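Local coordinates for protein phosphoserine aminotransferase (Bacillus circulans, PDB 2C0R) that catalyses the reversible, pyridoxal-phosphate-dependent transamination of 3-phosphohydroxypyruvate to phosphoserine in serine biosynthesis, with a parallel reaction in pyridoxine 5'-phosphate biosynthesis, at residues P169-M174 and L190-A195; L71-G76 and T205-R210; S102-A107 and H147-E152. The protein carries 1 engineered substitution. One frame throughout, in Å; residues are numbered along the deposited sequence.

All three interactions involve the large mixed sheet of the cofactor-binding part, and each touches the same pyridoxal phosphate. Interaction 1 joins two parallel central strands, and interaction 2 continues that sheet to the strand 68-73. The two meet where Val-191 O lies 2.8 Å from Ile-208 N, and their centres are about 9 Å apart. On the other side, interaction 3 sets the helix 102-114 against the strand 143-149 and the residues after it, with Asp-173 N 2.8 Å from Leu-148 O and Tyr-192 OH 2.7 Å from His-147 NE2. Interactions 2 and 3 do not touch; their centres lie about 16 Å apart. Around the cofactor, Asp-173 meets the pyridine nitrogen, Gly-76 the phosphate and Trp-103 one ring face.

Interaction 1 of 3, residues P169-M174 and L190-A195; sequences PLIGDM and LVYAGA. With PLP (pyridoxal-5'-phosphate), chain C.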
loop_
_atom_site.group_PDB
_atom_site.type_symbol
_atom_site.label_atom_id
_atom_site.label_comp_id
_atom_site.label_asym_id
_atom_site.label_seq_id
_atom_site.Cartn_x
_atom_site.Cartn_y
_atom_site.Cartn_z
ATOM N N PRO A 169 -15.449 -2.256 23.360
ATOM C CA PRO A 169 -15.409 -1.682 22.022
ATOM C C PRO A 169 -15.903 -2.651 20.961
ATOM O O PRO A 169 -15.455 -3.793 20.852
ATOM C CB PRO A 169 -13.918 -1.468 21.768
ATOM C CG PRO A 169 -13.224 -1.525 23.076
ATOM C CD PRO A 169 -14.113 -2.331 23.978
ATOM N N LEU A 170 -16.807 -2.143 20.116
ATOM C CA LEU A 170 -17.229 -2.872 18.927
ATOM C C LEU A 170 -16.340 -2.494 17.751
ATOM O O LEU A 170 -16.081 -1.313 17.465
ATOM C CB LEU A 170 -18.670 -2.532 18.589
ATOM C CG LEU A 170 -19.251 -3.196 17.348
ATOM C CD1 LEU A 170 -19.412 -4.710 17.492
ATOM C CD2 LEU A 170 -20.605 -2.585 16.976
ATOM N N ILE A 171 -15.868 -3.534 17.067
ATOM C CA ILE A 171 -14.960 -3.361 15.919
ATOM C C ILE A 171 -15.584 -4.036 14.703
ATOM O O ILE A 171 -16.040 -5.173 14.800
ATOM C CB ILE A 171 -13.587 -3.951 16.243
ATOM C CG1 ILE A 171 -13.015 -3.216 17.462
ATOM C CG2 ILE A 171 -12.656 -3.900 15.038
ATOM C CD1 ILE A 171 -11.614 -3.695 17.830
ATOM N N GLY A 172 -15.625 -3.350 13.570
ATOM C CA GLY A 172 -16.303 -3.902 12.377
ATOM C C GLY A 172 -15.360 -3.880 11.171
ATOM O O GLY A 172 -14.832 -2.841 10.801
ATOM N N ASP A 173 -15.232 -5.064 10.587
ATOM C CA ASP A 173 -14.645 -5.142 9.255
ATOM C C ASP A 173 -15.721 -4.818 8.224
ATOM O O ASP A 173 -16.554 -5.658 7.943
ATOM C CB ASP A 173 -14.129 -6.562 9.027
ATOM C CG ASP A 173 -13.553 -6.782 7.641
ATOM O OD1 ASP A 173 -13.543 -5.847 6.810
ATOM O OD2 ASP A 173 -13.078 -7.912 7.390
ATOM N N MET A 174 -15.711 -3.601 7.710
ATOM C CA MET A 174 -16.659 -3.153 6.726
ATOM C C MET A 174 -16.007 -3.093 5.349
ATOM O O MET A 174 -16.459 -2.283 4.524
ATOM C CB MET A 174 -17.177 -1.781 7.118
ATOM C CG MET A 174 -17.924 -1.773 8.422
ATOM S SD MET A 174 -18.718 -0.163 8.712
ATOM C CE MET A 174 -19.688 -0.576 10.173
ATOM N N LEU A 190 -13.928 1.007 16.472
ATOM C CA LEU A 190 -13.030 0.967 15.306
ATOM C C LEU A 190 -13.771 0.325 14.130
ATOM O O LEU A 190 -14.378 -0.732 14.283
ATOM C CB LEU A 190 -11.751 0.169 15.574
ATOM C CG LEU A 190 -10.645 0.217 14.508
ATOM C CD1 LEU A 190 -9.313 0.083 15.250
ATOM C CD2 LEU A 190 -10.778 -0.879 13.472
ATOM N N VAL A 191 -13.749 0.962 12.980
ATOM C CA VAL A 191 -14.227 0.332 11.755
ATOM C C VAL A 191 -13.110 0.378 10.736
ATOM O O VAL A 191 -12.300 1.322 10.678
ATOM C CB VAL A 191 -15.479 0.981 11.139
ATOM C CG1 VAL A 191 -16.633 0.985 12.158
ATOM C CG2 VAL A 191 -15.267 2.395 10.694
ATOM N N TYR A 192 -13.015 -0.655 9.906
ATOM C CA TYR A 192 -11.932 -0.656 8.921
ATOM C C TYR A 192 -12.417 -1.266 7.611
ATOM O O TYR A 192 -13.402 -2.026 7.548
ATOM C CB TYR A 192 -10.736 -1.423 9.408
ATOM C CG TYR A 192 -10.873 -2.880 9.691
ATOM C CD1 TYR A 192 -10.360 -3.839 8.835
ATOM C CD2 TYR A 192 -11.507 -3.309 10.860
ATOM C CE1 TYR A 192 -10.465 -5.209 9.055
ATOM C CE2 TYR A 192 -11.580 -4.663 11.097
ATOM C CZ TYR A 192 -11.088 -5.610 10.227
ATOM O OH TYR A 192 -11.128 -6.942 10.485
ATOM N N ALA A 193 -11.689 -0.921 6.542
ATOM C CA ALA A 193 -12.057 -1.400 5.220
ATOM C C ALA A 193 -10.850 -1.301 4.297
ATOM O O ALA A 193 -10.304 -0.199 4.145
ATOM C CB ALA A 193 -13.148 -0.561 4.589
ATOM N N GLY A 194 -10.490 -2.366 3.626
ATOM C CA GLY A 194 -9.637 -2.208 2.452
ATOM C C GLY A 194 -10.409 -1.345 1.478
ATOM O O GLY A 194 -11.593 -1.545 1.256
ATOM N N ALA A 195 -9.748 -0.348 0.901
ATOM C CA ALA A 195 -10.499 0.568 0.069
ATOM C C ALA A 195 -10.990 -0.022 -1.255
ATOM O O ALA A 195 -11.916 0.527 -1.821
ATOM C CB ALA A 195 -9.654 1.796 -0.284
HETATM N N1 PLP C . -12.437 -8.470 4.885
HETATM C C2 PLP C . -13.423 -8.471 3.944
HETATM C C2A PLP C . -14.862 -8.407 4.453
HETATM C C3 PLP C . -13.119 -8.510 2.615
HETATM O O3 PLP C . -14.091 -8.449 1.666
HETATM C C4 PLP C . -11.786 -8.475 2.241
HETATM C C4A PLP C . -11.437 -8.514 0.752
HETATM C C5 PLP C . -10.807 -8.556 3.209
HETATM C C6 PLP C . -11.113 -8.466 4.529
HETATM C C5A PLP C . -9.331 -8.691 2.811
HETATM O O4P PLP C . -8.844 -7.448 2.318
HETATM P P PLP C . -7.338 -7.265 1.829
HETATM O O1P PLP C . -7.188 -5.792 1.568
HETATM O O2P PLP C . -7.247 -8.104 0.572
HETATM O O3P PLP C . -6.473 -7.780 2.924
#
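Met-174 N donates to Tyr-192 O over 2.8 Å, the shortest of the bonds joining 169-174 to 190-195. Two more bonds of the ladder, Gly-172 N to Leu-190 O and Tyr-192 N to Gly-172 O, are both 3.0 Å long; the one from Leu-190 N to Leu-170 O is weak. The strands run parallel, their axes only 9° apart, in the central sheet of a fold-type I aminotransferase.

The phenol of Tyr-192 leans over its neighbour. With CG wedged between the backbone N and the carbonyl carbon (chi1 62°), the ring swings across to Asp-173, whose CA sits over one ring face at 3.8 Å from the centroid, a CH-pi contact. Asp-173 CB reaches to 3.4 Å from Tyr-192 OH, and the planes of the carboxylate and the ring are only 18° apart. The hydroxyl itself is tied by a hydrogen bond to His-147.

Asp-173 sends OD2 to 2.6 Å from N1 of the cofactor, the aspartate-to-pyridine pairing of this fold. Its OD1 is bonded to Ser-175, a second-shell hold that should steady the carboxylate. Further down the same face, Ile-171 CG2 packs on Leu-190 CD2 at 3.9 Å. On the reverse face Met-174 stretches out until CE meets Val-191 CG1.

Gln-80, Phe-81 and Ile-84 of the helix 76-88 touch the Tyr-192 side chain, while strands 143-149 and 205-210 flank the pair, the first beside 170-173 and the second beside 190-194.

Interaction 2 of 3, residues L71-G76 and T205-R210; sequences LFIQGG and TVVIVR. With PLP (pyridoxal-5'-phosphate), chain C.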
loop_
_atom_site.group_PDB
_atom_site.type_symbol
_atom_site.label_atom_id
_atom_site.label_comp_id
_atom_site.label_asym_id
_atom_site.label_seq_id
_atom_site.Cartn_x
_atom_site.Cartn_y
_atom_site.Cartn_z
ATOM N N LEU A 71 -7.691 7.082 9.812
ATOM C CA LEU A 71 -6.347 6.689 9.496
ATOM C C LEU A 71 -6.286 6.027 8.132
ATOM O O LEU A 71 -7.230 5.349 7.753
ATOM C CB LEU A 71 -5.828 5.689 10.563
ATOM C CG LEU A 71 -6.011 6.128 12.001
ATOM C CD1 LEU A 71 -5.552 5.003 12.931
ATOM C CD2 LEU A 71 -5.291 7.434 12.323
ATOM N N PHE A 72 -5.162 6.181 7.464
ATOM C CA PHE A 72 -4.897 5.467 6.230
ATOM C C PHE A 72 -3.694 4.573 6.499
ATOM O O PHE A 72 -2.582 5.090 6.778
ATOM C CB PHE A 72 -4.598 6.424 5.102
ATOM C CG PHE A 72 -5.757 7.373 4.811
ATOM C CD1 PHE A 72 -5.573 8.747 4.888
ATOM C CD2 PHE A 72 -6.994 6.826 4.481
ATOM C CE1 PHE A 72 -6.598 9.648 4.646
ATOM C CE2 PHE A 72 -8.014 7.722 4.275
ATOM C CZ PHE A 72 -7.838 9.099 4.388
ATOM N N ILE A 73 -3.919 3.282 6.433
ATOM C CA ILE A 73 -2.903 2.277 6.773
ATOM C C ILE A 73 -2.686 1.361 5.596
ATOM O O ILE A 73 -3.683 1.015 4.937
ATOM C CB ILE A 73 -3.321 1.514 8.035
ATOM C CG1 ILE A 73 -3.685 2.493 9.142
ATOM C CG2 ILE A 73 -2.237 0.531 8.412
ATOM C CD1 ILE A 73 -4.034 1.919 10.519
ATOM N N GLN A 74 -1.455 0.965 5.326
ATOM C CA GLN A 74 -1.215 0.001 4.264
ATOM C C GLN A 74 -1.432 -1.396 4.820
ATOM O O GLN A 74 -1.520 -1.607 6.037
ATOM C CB GLN A 74 0.195 0.175 3.674
ATOM C CG GLN A 74 0.436 1.551 3.062
ATOM C CD GLN A 74 1.823 1.669 2.492
ATOM O OE1 GLN A 74 2.181 0.844 1.684
ATOM N NE2 GLN A 74 2.587 2.699 2.918
ATOM N N GLY A 75 -1.458 -2.344 3.864
ATOM C CA GLY A 75 -1.454 -3.750 4.200
ATOM C C GLY A 75 -2.792 -4.459 4.088
ATOM O O GLY A 75 -2.852 -5.676 4.400
ATOM N N GLY A 76 -3.823 -3.706 3.667
ATOM C CA GLY A 76 -5.135 -4.332 3.471
ATOM C C GLY A 76 -5.858 -4.557 4.782
ATOM O O GLY A 76 -5.312 -4.428 5.884
ATOM N N THR A 205 -5.952 1.048 3.314
ATOM C CA THR A 205 -6.999 0.581 4.234
ATOM C C THR A 205 -7.429 1.784 5.043
ATOM O O THR A 205 -6.593 2.503 5.628
ATOM C CB THR A 205 -6.415 -0.535 5.126
ATOM O OG1 THR A 205 -5.908 -1.563 4.263
ATOM C CG2 THR A 205 -7.494 -1.157 5.998
ATOM N N VAL A 206 -8.731 2.012 5.084
ATOM C CA VAL A 206 -9.296 3.077 5.903
ATOM C C VAL A 206 -9.619 2.508 7.261
ATOM O O VAL A 206 -10.289 1.489 7.320
ATOM C CB VAL A 206 -10.585 3.592 5.243
ATOM C CG1 VAL A 206 -11.263 4.580 6.185
ATOM C CG2 VAL A 206 -10.233 4.204 3.914
ATOM N N VAL A 207 -9.084 3.132 8.289
ATOM C CA VAL A 207 -9.336 2.715 9.666
ATOM C C VAL A 207 -9.871 3.906 10.435
ATOM O O VAL A 207 -9.190 4.939 10.494
ATOM C CB VAL A 207 -8.067 2.168 10.337
ATOM C CG1 VAL A 207 -8.328 1.803 11.800
ATOM C CG2 VAL A 207 -7.540 0.989 9.566
ATOM N N ILE A 208 -11.089 3.820 10.925
ATOM C CA ILE A 208 -11.689 4.943 11.633
ATOM C C ILE A 208 -11.800 4.523 13.090
ATOM O O ILE A 208 -12.473 3.526 13.348
ATOM C CB ILE A 208 -13.073 5.279 11.075
ATOM C CG1 ILE A 208 -13.067 5.406 9.533
ATOM C CG2 ILE A 208 -13.625 6.527 11.727
ATOM C CD1 ILE A 208 -14.426 5.765 8.968
ATOM N N VAL A 209 -11.129 5.231 13.977
ATOM C CA VAL A 209 -10.957 4.757 15.327
ATOM C C VAL A 209 -11.322 5.851 16.314
ATOM O O VAL A 209 -11.054 7.026 16.146
ATOM C CB VAL A 209 -9.505 4.262 15.503
ATOM C CG1 VAL A 209 -8.492 5.415 15.384
ATOM C CG2 VAL A 209 -9.409 3.496 16.797
ATOM N N ARG A 210 -11.988 5.403 17.365
ATOM C CA ARG A 210 -12.321 6.279 18.484
ATOM C C ARG A 210 -10.995 6.670 19.159
ATOM O O ARG A 210 -10.232 5.789 19.561
ATOM C CB ARG A 210 -13.281 5.563 19.426
ATOM C CG ARG A 210 -14.165 6.531 20.199
ATOM C CD ARG A 210 -15.284 5.887 20.970
ATOM N NE ARG A 210 -14.740 4.874 21.886
ATOM C CZ ARG A 210 -15.367 3.719 22.073
ATOM N NH1 ARG A 210 -16.506 3.464 21.426
ATOM N NH2 ARG A 210 -14.867 2.819 22.893
HETATM N N1 PLP C . -12.437 -8.470 4.885
HETATM C C2 PLP C . -13.423 -8.471 3.944
HETATM C C2A PLP C . -14.862 -8.407 4.453
HETATM C C3 PLP C . -13.119 -8.510 2.615
HETATM O O3 PLP C . -14.091 -8.449 1.666
HETATM C C4 PLP C . -11.786 -8.475 2.241
HETATM C C4A PLP C . -11.437 -8.514 0.752
HETATM C C5 PLP C . -10.807 -8.556 3.209
HETATM C C6 PLP C . -11.113 -8.466 4.529
HETATM C C5A PLP C . -9.331 -8.691 2.811
HETATM O O4P PLP C . -8.844 -7.448 2.318
HETATM P P PLP C . -7.338 -7.265 1.829
HETATM O O1P PLP C . -7.188 -5.792 1.568
HETATM O O2P PLP C . -7.247 -8.104 0.572
HETATM O O3P PLP C . -6.473 -7.780 2.924
#
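The Phe-72 ring meets Val-206 edge-on: CE2 approaches Val-206 CG2 at 4.2 Å, close to the ring plane, and Thr-205 O also lies near that plane at the rim. The two side chains run side by side and point the same way; their residues form a non-hydrogen-bonded antiparallel pair. Beyond the two segments His-51 meets the ring edge-to-face, and Ala-54 and Gln-55 of the helix 45-61 also touch it.

This is an antiparallel ladder at one end of the seven-stranded mixed sheet that carries the cofactor in fold-type I enzymes; 205-210 is the strand that runs against the others. Leu-71 and Val-207 exchange two bonds, from Leu-71 N to Val-207 O (2.7 Å) and from Val-207 N to Leu-71 O, the latter with its donor tilted 25° from the carbonyl plane. Ile-73 and Thr-205 form the next such pair, with Ile-73 N to Thr-205 O at 2.9 Å and Thr-205 N to Ile-73 O at 2.8 Å. The strand axes are 143° apart, well short of exactly antiparallel.

On the face opposite Phe-72, branched side chains pack against one another. Ile-73 CD1 lies 3.8 Å from Val-207 CG2, and Leu-71 CD1 reaches diagonally to Val-209 CG1. Gln-80 and Met-83 of the helix 76-88 lie against Ile-73 here.

Past Ile-73 the chain turns toward the cofactor. At Gln-74 it reaches the dimer interface, where OE1 accepts from Gly-75 N of the second subunit. Thr-205 turns OG1 anti to its carbonyl carbon (chi1 -56°), bringing it 3.0 Å from Gly-76 CA, and that same CA, bearing no side chain, approaches phosphate oxygen O1P of the cofactor to 3.2 Å.

Interaction 3 of 3, residues S102-A107 and H147-E152; sequences SWASKA and HLTSNE. With PLP (pyridoxal-5'-phosphate), chain C.
Two hydrogen bonds clamp Glu-152 onto the first turn of the helix 102-114. Trp-103 N donates to Glu-152 OE1 (2.9 Å) and Ala-104 N to Glu-152 OE2 (3.0 Å), each through the syn lone pair, and the carboxylate thus straddles two successive N-H groups. A bend at chi2 (-75°) folds the side chain back to reach them. Thr-100 OG1 is a further partner of OE2. Facing the start of the helix, the negative group would probably be favoured by the helix dipole.

One water adds a polar link: it bonds Thr-149 OG1 at 2.8 Å and gives a weak bond to Trp-103 O.

The broadest contact with the cofactor is made by the indole of Trp-103. It lies nearly parallel to the pyridine ring, with PLP C4 3.5 Å above its plane and offset toward the rim; Trp-103 CH2 comes to 3.4 Å from PLP C5A. Thr-149 CG2 and Asn-151 O lie beside the C2A methyl. Glu-152 OE1 lies at the indole edge, 3.3 Å from Trp-103 CB.

Van der Waals contacts complete the interface. Thr-149 CG2 lies 4.0 Å from Trp-103 CB, and Ala-107 CB meets the imidazole of His-147 obliquely, 3.6 Å from CE1.

Over 102-107 and 147-149 the helix and strand axes are 150° apart. Phe-81 of the helix 76-88 touches Trp-103 and Ala-107, and strands 94-99 and 170-173 border 143-149 on its two sides.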
loop_
_atom_site.group_PDB
_atom_site.type_symbol
_atom_site.label_atom_id
_atom_site.label_comp_id
_atom_site.label_asym_id
_atom_site.label_seq_id
_atom_site.Cartn_x
_atom_site.Cartn_y
_atom_site.Cartn_z
ATOM N N SER A 102 -16.393 -16.510 5.881
ATOM C CA SER A 102 -14.994 -16.582 5.489
ATOM C C SER A 102 -14.134 -15.475 6.025
ATOM O O SER A 102 -12.975 -15.706 6.444
ATOM C CB SER A 102 -14.939 -16.552 3.951
ATOM O OG SER A 102 -15.476 -17.786 3.469
ATOM N N TRP A 103 -14.663 -14.249 6.009
ATOM C CA TRP A 103 -13.774 -13.172 6.478
ATOM C C TRP A 103 -13.738 -13.072 8.002
ATOM O O TRP A 103 -12.708 -12.703 8.555
ATOM C CB TRP A 103 -14.207 -11.880 5.793
ATOM C CG TRP A 103 -13.758 -11.897 4.350
ATOM C CD1 TRP A 103 -14.527 -11.878 3.234
ATOM C CD2 TRP A 103 -12.395 -11.951 3.901
ATOM N NE1 TRP A 103 -13.731 -11.905 2.105
ATOM C CE2 TRP A 103 -12.423 -11.954 2.494
ATOM C CE3 TRP A 103 -11.156 -11.998 4.558
ATOM C CZ2 TRP A 103 -11.253 -11.997 1.727
ATOM C CZ3 TRP A 103 -9.987 -12.041 3.796
ATOM C CH2 TRP A 103 -10.042 -12.042 2.402
ATOM N N ALA A 104 -14.832 -13.409 8.683
ATOM C CA ALA A 104 -14.758 -13.520 10.114
ATOM C C ALA A 104 -13.738 -14.578 10.494
ATOM O O ALA A 104 -12.953 -14.417 11.406
ATOM C CB ALA A 104 -16.093 -13.981 10.662
ATOM N N SER A 105 -13.728 -15.686 9.742
ATOM C CA SER A 105 -12.788 -16.769 10.071
ATOM C C SER A 105 -11.344 -16.316 9.913
ATOM O O SER A 105 -10.460 -16.691 10.705
ATOM C CB SER A 105 -13.004 -18.013 9.211
ATOM O OG SER A 105 -14.229 -18.640 9.550
ATOM N N LYS A 106 -11.072 -15.531 8.870
ATOM C CA LYS A 106 -9.684 -15.053 8.681
ATOM C C LYS A 106 -9.294 -14.146 9.840
ATOM O O LYS A 106 -8.175 -14.132 10.338
ATOM C CB LYS A 106 -9.581 -14.303 7.352
ATOM C CG LYS A 106 -9.589 -15.256 6.159
ATOM C CD LYS A 106 -8.184 -15.793 5.965
ATOM C CE LYS A 106 -7.983 -16.432 4.600
ATOM N NZ LYS A 106 -7.529 -15.430 3.594
ATOM N N ALA A 107 -10.265 -13.345 10.288
ATOM C CA ALA A 107 -9.987 -12.398 11.383
ATOM C C ALA A 107 -9.700 -13.176 12.643
ATOM O O ALA A 107 -8.743 -12.846 13.344
ATOM C CB ALA A 107 -11.142 -11.419 11.581
ATOM N N HIS A 147 -15.493 -8.199 17.675
ATOM C CA HIS A 147 -15.260 -7.960 16.254
ATOM C C HIS A 147 -16.369 -8.648 15.441
ATOM O O HIS A 147 -16.670 -9.798 15.679
ATOM C CB HIS A 147 -13.913 -8.557 15.910
ATOM C CG HIS A 147 -13.523 -8.386 14.480
ATOM N ND1 HIS A 147 -14.063 -9.144 13.447
ATOM C CD2 HIS A 147 -12.617 -7.567 13.913
ATOM C CE1 HIS A 147 -13.494 -8.733 12.306
ATOM N NE2 HIS A 147 -12.609 -7.774 12.556
ATOM N N LEU A 148 -16.949 -7.885 14.534
ATOM C CA LEU A 148 -17.855 -8.475 13.556
ATOM C C LEU A 148 -17.423 -8.041 12.170
ATOM O O LEU A 148 -16.671 -7.070 11.996
ATOM C CB LEU A 148 -19.303 -8.105 13.865
ATOM C CG LEU A 148 -19.726 -6.643 13.920
ATOM C CD1 LEU A 148 -19.947 -5.994 12.566
ATOM C CD2 LEU A 148 -21.050 -6.492 14.690
ATOM N N THR A 149 -17.952 -8.762 11.224
ATOM C CA THR A 149 -17.789 -8.508 9.800
ATOM C C THR A 149 -19.130 -8.029 9.291
ATOM O O THR A 149 -20.096 -8.816 9.320
ATOM C CB THR A 149 -17.353 -9.821 9.120
ATOM O OG1 THR A 149 -16.261 -10.348 9.891
ATOM C CG2 THR A 149 -16.884 -9.597 7.706
ATOM N N SER A 150 -19.222 -6.777 8.848
ATOM C CA SER A 150 -20.515 -6.242 8.505
ATOM C C SER A 150 -21.079 -6.925 7.246
ATOM O O SER A 150 -22.296 -7.129 7.203
ATOM C CB SER A 150 -20.510 -4.742 8.256
ATOM O OG SER A 150 -19.559 -4.435 7.251
ATOM N N ASN A 151 -20.216 -7.224 6.309
ATOM C CA ASN A 151 -20.676 -7.854 5.070
ATOM C C ASN A 151 -19.710 -8.967 4.750
ATOM O O ASN A 151 -18.509 -8.678 4.579
ATOM C CB ASN A 151 -20.716 -6.796 3.966
ATOM C CG ASN A 151 -21.306 -7.355 2.660
ATOM O OD1 ASN A 151 -22.528 -7.434 2.573
ATOM N ND2 ASN A 151 -20.478 -7.667 1.691
ATOM N N GLU A 152 -20.165 -10.184 4.720
ATOM C CA GLU A 152 -19.360 -11.351 4.398
ATOM C C GLU A 152 -19.365 -11.473 2.878
ATOM O O GLU A 152 -20.317 -12.058 2.321
ATOM C CB GLU A 152 -19.938 -12.597 5.073
ATOM C CG GLU A 152 -19.546 -12.661 6.547
ATOM C CD GLU A 152 -18.105 -13.055 6.806
ATOM O OE1 GLU A 152 -17.297 -13.115 5.861
ATOM O OE2 GLU A 152 -17.762 -13.305 7.982
HETATM N N1 PLP C . -12.437 -8.470 4.885
HETATM C C2 PLP C . -13.423 -8.471 3.944
HETATM C C2A PLP C . -14.862 -8.407 4.453
HETATM C C3 PLP C . -13.119 -8.510 2.615
HETATM O O3 PLP C . -14.091 -8.449 1.666
HETATM C C4 PLP C . -11.786 -8.475 2.241
HETATM C C4A PLP C . -11.437 -8.514 0.752
HETATM C C5 PLP C . -10.807 -8.556 3.209
HETATM C C6 PLP C . -11.113 -8.466 4.529
HETATM C C5A PLP C . -9.331 -8.691 2.811
HETATM O O4P PLP C . -8.844 -7.448 2.318
HETATM P P PLP C . -7.338 -7.265 1.829
HETATM O O1P PLP C . -7.188 -5.792 1.568
HETATM O O2P PLP C . -7.247 -8.104 0.572
HETATM O O3P PLP C . -6.473 -7.780 2.924
HETATM O O HOH W 1 -13.624 -9.966 9.109
#